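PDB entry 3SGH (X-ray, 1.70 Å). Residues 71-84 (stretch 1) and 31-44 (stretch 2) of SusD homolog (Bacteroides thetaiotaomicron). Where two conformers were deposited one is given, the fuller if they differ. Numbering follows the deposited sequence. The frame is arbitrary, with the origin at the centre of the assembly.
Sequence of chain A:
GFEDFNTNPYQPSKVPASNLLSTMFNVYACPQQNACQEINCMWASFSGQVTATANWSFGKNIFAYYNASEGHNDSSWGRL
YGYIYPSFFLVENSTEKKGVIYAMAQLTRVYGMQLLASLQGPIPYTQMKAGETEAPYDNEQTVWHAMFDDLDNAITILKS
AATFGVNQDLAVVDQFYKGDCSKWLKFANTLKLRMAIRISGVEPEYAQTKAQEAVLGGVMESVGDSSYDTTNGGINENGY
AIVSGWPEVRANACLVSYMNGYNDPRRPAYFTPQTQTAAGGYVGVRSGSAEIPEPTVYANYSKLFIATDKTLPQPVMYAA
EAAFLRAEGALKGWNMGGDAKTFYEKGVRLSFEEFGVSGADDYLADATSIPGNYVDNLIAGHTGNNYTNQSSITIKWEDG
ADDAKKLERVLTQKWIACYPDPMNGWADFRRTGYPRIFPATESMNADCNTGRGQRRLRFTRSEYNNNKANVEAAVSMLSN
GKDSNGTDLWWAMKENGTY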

# COMPACT_ATOMS: atom_id res chain seq x y z
N GLY A 71 14.91 -15.46 2.65
CA GLY A 71 14.08 -15.71 1.46
C GLY A 71 12.78 -14.93 1.44
O GLY A 71 12.40 -14.36 0.40
N HIS A 72 12.08 -14.90 2.58
CA HIS A 72 10.86 -14.13 2.72
C HIS A 72 11.19 -12.65 2.66
O HIS A 72 10.59 -11.92 1.89
CB HIS A 72 10.13 -14.48 4.01
CG HIS A 72 9.50 -15.82 3.96
ND1 HIS A 72 8.78 -16.35 5.00
CD2 HIS A 72 9.45 -16.73 2.96
CE1 HIS A 72 8.33 -17.54 4.65
NE2 HIS A 72 8.71 -17.80 3.41
N ASN A 73 12.17 -12.20 3.42
CA ASN A 73 12.54 -10.79 3.35
C ASN A 73 12.82 -10.31 1.89
O ASN A 73 12.32 -9.29 1.47
CB ASN A 73 13.77 -10.50 4.17
CG ASN A 73 14.19 -9.04 4.08
OD1 ASN A 73 13.69 -8.20 4.83
ND2 ASN A 73 15.08 -8.73 3.14
N ASP A 74 13.64 -11.07 1.18
CA ASP A 74 14.16 -10.68 -0.13
C ASP A 74 13.16 -10.83 -1.27
O ASP A 74 13.46 -10.46 -2.41
CB ASP A 74 15.37 -11.59 -0.48
CG ASP A 74 16.56 -11.41 0.50
OD1 ASP A 74 16.49 -10.57 1.44
OD2 ASP A 74 17.59 -12.12 0.29
N SER A 75 11.98 -11.38 -1.01
CA SER A 75 11.03 -11.63 -2.10
C SER A 75 10.61 -10.39 -2.88
O SER A 75 10.47 -10.43 -4.13
CB SER A 75 9.76 -12.32 -1.54
OG SER A 75 10.06 -13.64 -1.16
N SER A 76 10.31 -9.33 -2.16
CA SER A 76 9.76 -8.12 -2.79
C SER A 76 10.74 -7.52 -3.79
O SER A 76 10.33 -7.15 -4.92
CB SER A 76 9.37 -7.09 -1.72
OG SER A 76 8.29 -7.57 -0.92
N TRP A 77 12.00 -7.42 -3.39
CA TRP A 77 13.04 -6.94 -4.30
C TRP A 77 13.00 -7.73 -5.57
O TRP A 77 12.95 -7.16 -6.67
CB TRP A 77 14.42 -7.04 -3.66
CG TRP A 77 15.55 -6.82 -4.62
CD1 TRP A 77 15.93 -7.67 -5.59
CD2 TRP A 77 16.44 -5.67 -4.72
NE1 TRP A 77 17.00 -7.15 -6.30
CE2 TRP A 77 17.32 -5.92 -5.79
CE3 TRP A 77 16.56 -4.45 -4.02
CZ2 TRP A 77 18.36 -5.02 -6.15
CZ3 TRP A 77 17.60 -3.55 -4.39
CH2 TRP A 77 18.47 -3.84 -5.46
N GLY A 78 13.05 -9.05 -5.44
CA GLY A 78 13.12 -9.92 -6.63
C GLY A 78 11.92 -9.79 -7.53
O GLY A 78 12.02 -9.78 -8.78
N ARG A 79 10.75 -9.66 -6.90
CA ARG A 79 9.52 -9.60 -7.65
C ARG A 79 9.41 -8.28 -8.45
O ARG A 79 9.10 -8.29 -9.66
CB ARG A 79 8.34 -9.77 -6.67
CG ARG A 79 6.95 -9.84 -7.36
CD ARG A 79 6.82 -10.98 -8.34
NE ARG A 79 6.97 -12.27 -7.70
CZ ARG A 79 6.81 -13.45 -8.29
NH1 ARG A 79 6.44 -13.51 -9.57
NH2 ARG A 79 6.98 -14.54 -7.59
N LEU A 80 9.64 -7.16 -7.76
CA LEU A 80 9.47 -5.85 -8.33
C LEU A 80 10.58 -5.57 -9.36
O LEU A 80 10.29 -5.10 -10.45
CB LEU A 80 9.48 -4.77 -7.25
CG LEU A 80 8.28 -4.91 -6.29
CD1 LEU A 80 8.35 -3.85 -5.17
CD2 LEU A 80 6.91 -4.80 -7.07
N TYR A 81 11.84 -5.83 -9.00
CA TYR A 81 12.91 -5.76 -9.98
C TYR A 81 12.66 -6.63 -11.20
O TYR A 81 12.91 -6.22 -12.31
CB TYR A 81 14.27 -6.13 -9.39
CG TYR A 81 15.13 -4.94 -9.12
CD1 TYR A 81 14.87 -4.07 -8.09
CD2 TYR A 81 16.27 -4.75 -9.89
CE1 TYR A 81 15.70 -2.96 -7.87
CE2 TYR A 81 17.10 -3.69 -9.68
CZ TYR A 81 16.82 -2.78 -8.68
OH TYR A 81 17.69 -1.73 -8.50
N GLY A 82 12.14 -7.84 -10.99
CA GLY A 82 11.87 -8.73 -12.10
C GLY A 82 10.88 -8.18 -13.11
O GLY A 82 11.02 -8.38 -14.33
N TYR A 83 9.86 -7.48 -12.62
CA TYR A 83 8.87 -6.92 -13.54
C TYR A 83 9.40 -5.67 -14.27
O TYR A 83 9.13 -5.48 -15.45
CB TYR A 83 7.56 -6.60 -12.81
CG TYR A 83 6.76 -7.80 -12.37
CD1 TYR A 83 6.56 -8.88 -13.23
CD2 TYR A 83 6.13 -7.81 -11.13
CE1 TYR A 83 5.83 -9.97 -12.83
CE2 TYR A 83 5.38 -8.89 -10.73
CZ TYR A 83 5.23 -9.97 -11.57
OH TYR A 83 4.47 -11.04 -11.17
N ILE A 84 10.14 -4.82 -13.56
CA ILE A 84 10.52 -3.53 -14.10
C ILE A 84 11.72 -3.63 -15.04
O ILE A 84 11.77 -2.93 -16.05
CB ILE A 84 10.80 -2.50 -12.97
CG1 ILE A 84 9.50 -2.28 -12.16
CG2 ILE A 84 11.39 -1.21 -13.54
CD1 ILE A 84 8.25 -1.83 -13.03
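Stretch 2 (31-44) PQQNACQEINCMWA

What holds the two stretches together most firmly? A salt bridge between Arg79 and Glu38 does, with both carboxylate oxygens engaged: Arg79 NE donates to Glu38 OE1 at 2.9 Å, and Arg79 NH2 donates to Glu38 OE2 at 3.1 Å. Both bonds are nearly straight, because the carboxylate meets the guanidinium at its edge, near the plane in which the N-H groups point. Arg79 reaches this position with chi1 t and chi2 and chi3 both p, a bend that lays the guanidinium over the start of the partner helix, with Ala35 CA and the carbonyl carbon of Asn34 over one face. Water 3 reinforces the site, donating to Glu38 OE1 and to Ser75 O, each at 2.8 Å.

Where else do polar groups meet? The indole of Trp43 donates from NE1 to Ser76 OG at 2.9 Å, so the serine hydroxyl lies at the edge of the indole ring. The same hydroxyl rests against Ile39, with Ser76 OG 3.4 Å from Ile39 CD1. At the other end of the contact the links run through water: water 1 accepts from Gln32 N at 3.0 Å and lies 2.9 Å from Tyr83 OH, while water 2 makes weak bonds of 3.3 Å to both Asn34 OD1 and Arg79 NH2.

How does the backbone of stretch 2 run across stretch 1? Residues 33-40 form a helix that crosses helix 75-84 at a signed angle of -129°, so the two chains run in broadly opposing but far from antiparallel directions. The axes approach to 9.5 Å. Ser75 lies opposite Glu38 and Ser76 opposite Ile39, each pair with CA atoms 6.3 Å apart; one turn on, Arg79 CA is 6.6 Å from Ala35 CA. Gln32 caps the N-terminus of helix 33-40, its OE1 accepting from Ala35 N at 3.0 Å and, weakly, from Asn34 N at 2.8 Å. After Asn40 the chain leaves helical geometry at Cys41, and a 3-10 segment begins at Trp43.

What fills the space around these polar links? Ala35 points toward stretch 1, its CB 3.6 Å from Arg79 CD and 3.5 Å from Tyr83 OH, at the edge of the tyrosine ring. Ser75 CB packs 3.9 Å from Glu38 CG, against the aliphatic part of the acid. Ile39 starts out sideways, but its end comes nearer and places CD1 4.2 Å from Leu80 CG. Beyond the helix, selenomethionine Met42 sets its CE over one face of the His72 ring, 3.6 Å from the ring centroid and only 14° off the normal, a CH-pi contact. Altogether the two stretches bury 507 Å², both sides summed, and Arg79 has the largest covered area of any residue in the contact.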

# COMPACT_ATOMS: atom_id res chain seq x y z
N PRO A 31 -1.17 -9.47 -9.58
CA PRO A 31 -2.19 -10.53 -9.68
C PRO A 31 -1.71 -12.00 -9.66
O PRO A 31 -2.47 -12.88 -9.24
CB PRO A 31 -2.89 -10.22 -10.99
CG PRO A 31 -1.84 -9.54 -11.82
CD PRO A 31 -1.06 -8.70 -10.84
N GLN A 32 -0.51 -12.26 -10.16
CA GLN A 32 -0.03 -13.63 -10.20
C GLN A 32 0.04 -14.15 -8.76
O GLN A 32 0.43 -13.43 -7.83
CB GLN A 32 1.31 -13.70 -10.91
CG GLN A 32 1.79 -15.12 -11.26
CD GLN A 32 2.55 -15.80 -10.17
OE1 GLN A 32 3.06 -15.15 -9.23
NE2 GLN A 32 2.69 -17.12 -10.30
N GLN A 33 -0.27 -15.43 -8.56
CA GLN A 33 -0.50 -15.92 -7.23
C GLN A 33 0.69 -15.74 -6.27
O GLN A 33 0.47 -15.40 -5.10
CB GLN A 33 -0.98 -17.39 -7.26
CG GLN A 33 0.08 -18.36 -7.78
CD GLN A 33 -0.53 -19.63 -8.30
OE1 GLN A 33 -1.47 -19.61 -9.13
NE2 GLN A 33 -0.06 -20.75 -7.78
N ASN A 34 1.93 -15.94 -6.74
CA ASN A 34 3.09 -15.77 -5.87
C ASN A 34 3.47 -14.31 -5.67
O ASN A 34 3.83 -13.93 -4.57
CB ASN A 34 4.27 -16.54 -6.44
CG ASN A 34 3.91 -18.02 -6.67
OD1 ASN A 34 3.93 -18.49 -7.80
ND2 ASN A 34 3.51 -18.70 -5.61
N ALA A 35 3.36 -13.50 -6.71
CA ALA A 35 3.50 -12.03 -6.58
C ALA A 35 2.50 -11.51 -5.55
O ALA A 35 2.86 -10.70 -4.71
CB ALA A 35 3.27 -11.35 -7.95
N CYS A 36 1.24 -11.97 -5.67
CA CYS A 36 0.17 -11.59 -4.74
C CYS A 36 0.53 -11.97 -3.30
O CYS A 36 0.43 -11.14 -2.40
CB CYS A 36 -1.17 -12.19 -5.18
SG CYS A 36 -2.54 -11.52 -4.25
N GLN A 37 0.99 -13.19 -3.08
CA GLN A 37 1.36 -13.58 -1.74
C GLN A 37 2.49 -12.70 -1.23
O GLN A 37 2.41 -12.16 -0.13
CB GLN A 37 1.75 -15.03 -1.61
CG GLN A 37 2.11 -15.35 -0.12
CD GLN A 37 2.08 -16.85 0.16
OE1 GLN A 37 2.69 -17.65 -0.58
NE2 GLN A 37 1.37 -17.23 1.22
N GLU A 38 3.50 -12.54 -2.08
CA GLU A 38 4.74 -11.84 -1.64
C GLU A 38 4.50 -10.37 -1.30
O GLU A 38 5.00 -9.87 -0.30
CB GLU A 38 5.82 -11.97 -2.70
CG GLU A 38 6.30 -13.43 -2.88
CD GLU A 38 7.12 -13.64 -4.19
OE1 GLU A 38 7.44 -12.65 -4.86
OE2 GLU A 38 7.43 -14.80 -4.50
N ILE A 39 3.73 -9.68 -2.13
CA ILE A 39 3.49 -8.26 -1.96
C ILE A 39 2.22 -7.95 -1.18
O ILE A 39 2.20 -7.01 -0.40
CB ILE A 39 3.48 -7.57 -3.37
CG1 ILE A 39 4.84 -7.74 -4.07
CG2 ILE A 39 3.04 -6.05 -3.29
CD1 ILE A 39 6.02 -6.95 -3.41
N ASN A 40 1.16 -8.70 -1.44
CA ASN A 40 -0.13 -8.40 -0.88
C ASN A 40 -0.47 -9.20 0.37
O ASN A 40 -1.41 -8.83 1.04
CB ASN A 40 -1.25 -8.60 -1.91
CG ASN A 40 -1.16 -7.61 -3.06
OD1 ASN A 40 -0.77 -6.46 -2.86
ND2 ASN A 40 -1.52 -8.04 -4.25
N CYS A 41 0.28 -10.26 0.70
CA CYS A 41 -0.12 -11.15 1.80
C CYS A 41 0.95 -11.61 2.78
O CYS A 41 0.75 -12.64 3.48
CB CYS A 41 -0.80 -12.41 1.22
SG CYS A 41 -2.15 -12.17 -0.01
N MSE A 42 2.05 -10.87 2.89
CA MSE A 42 3.17 -11.24 3.76
C MSE A 42 3.46 -10.08 4.72
O MSE A 42 2.76 -9.91 5.73
CB MSE A 42 4.42 -11.64 2.93
CG MSE A 42 4.26 -12.96 2.14
SE MSE A 42 3.98 -14.57 3.20
CE MSE A 42 5.83 -15.07 3.60
N TRP A 43 4.46 -9.26 4.39
CA TRP A 43 4.70 -8.06 5.17
C TRP A 43 3.48 -7.14 5.15
O TRP A 43 3.35 -6.27 6.02
CB TRP A 43 5.97 -7.27 4.73
CG TRP A 43 5.96 -6.93 3.27
CD1 TRP A 43 6.58 -7.61 2.28
CD2 TRP A 43 5.26 -5.85 2.63
NE1 TRP A 43 6.30 -7.06 1.07
CE2 TRP A 43 5.49 -5.97 1.25
CE3 TRP A 43 4.43 -4.82 3.09
CZ2 TRP A 43 4.91 -5.10 0.30
CZ3 TRP A 43 3.86 -3.94 2.13
CH2 TRP A 43 4.12 -4.09 0.77
N ALA A 44 2.60 -7.31 4.17
CA ALA A 44 1.37 -6.50 4.10
C ALA A 44 0.54 -6.55 5.38
O ALA A 44 -0.29 -5.65 5.61
CB ALA A 44 0.51 -6.96 2.90
O HOH W 1 1.65 -10.39 -10.96
O HOH W 2 6.43 -17.20 -9.52
O HOH W 3 10.14 -12.93 -5.35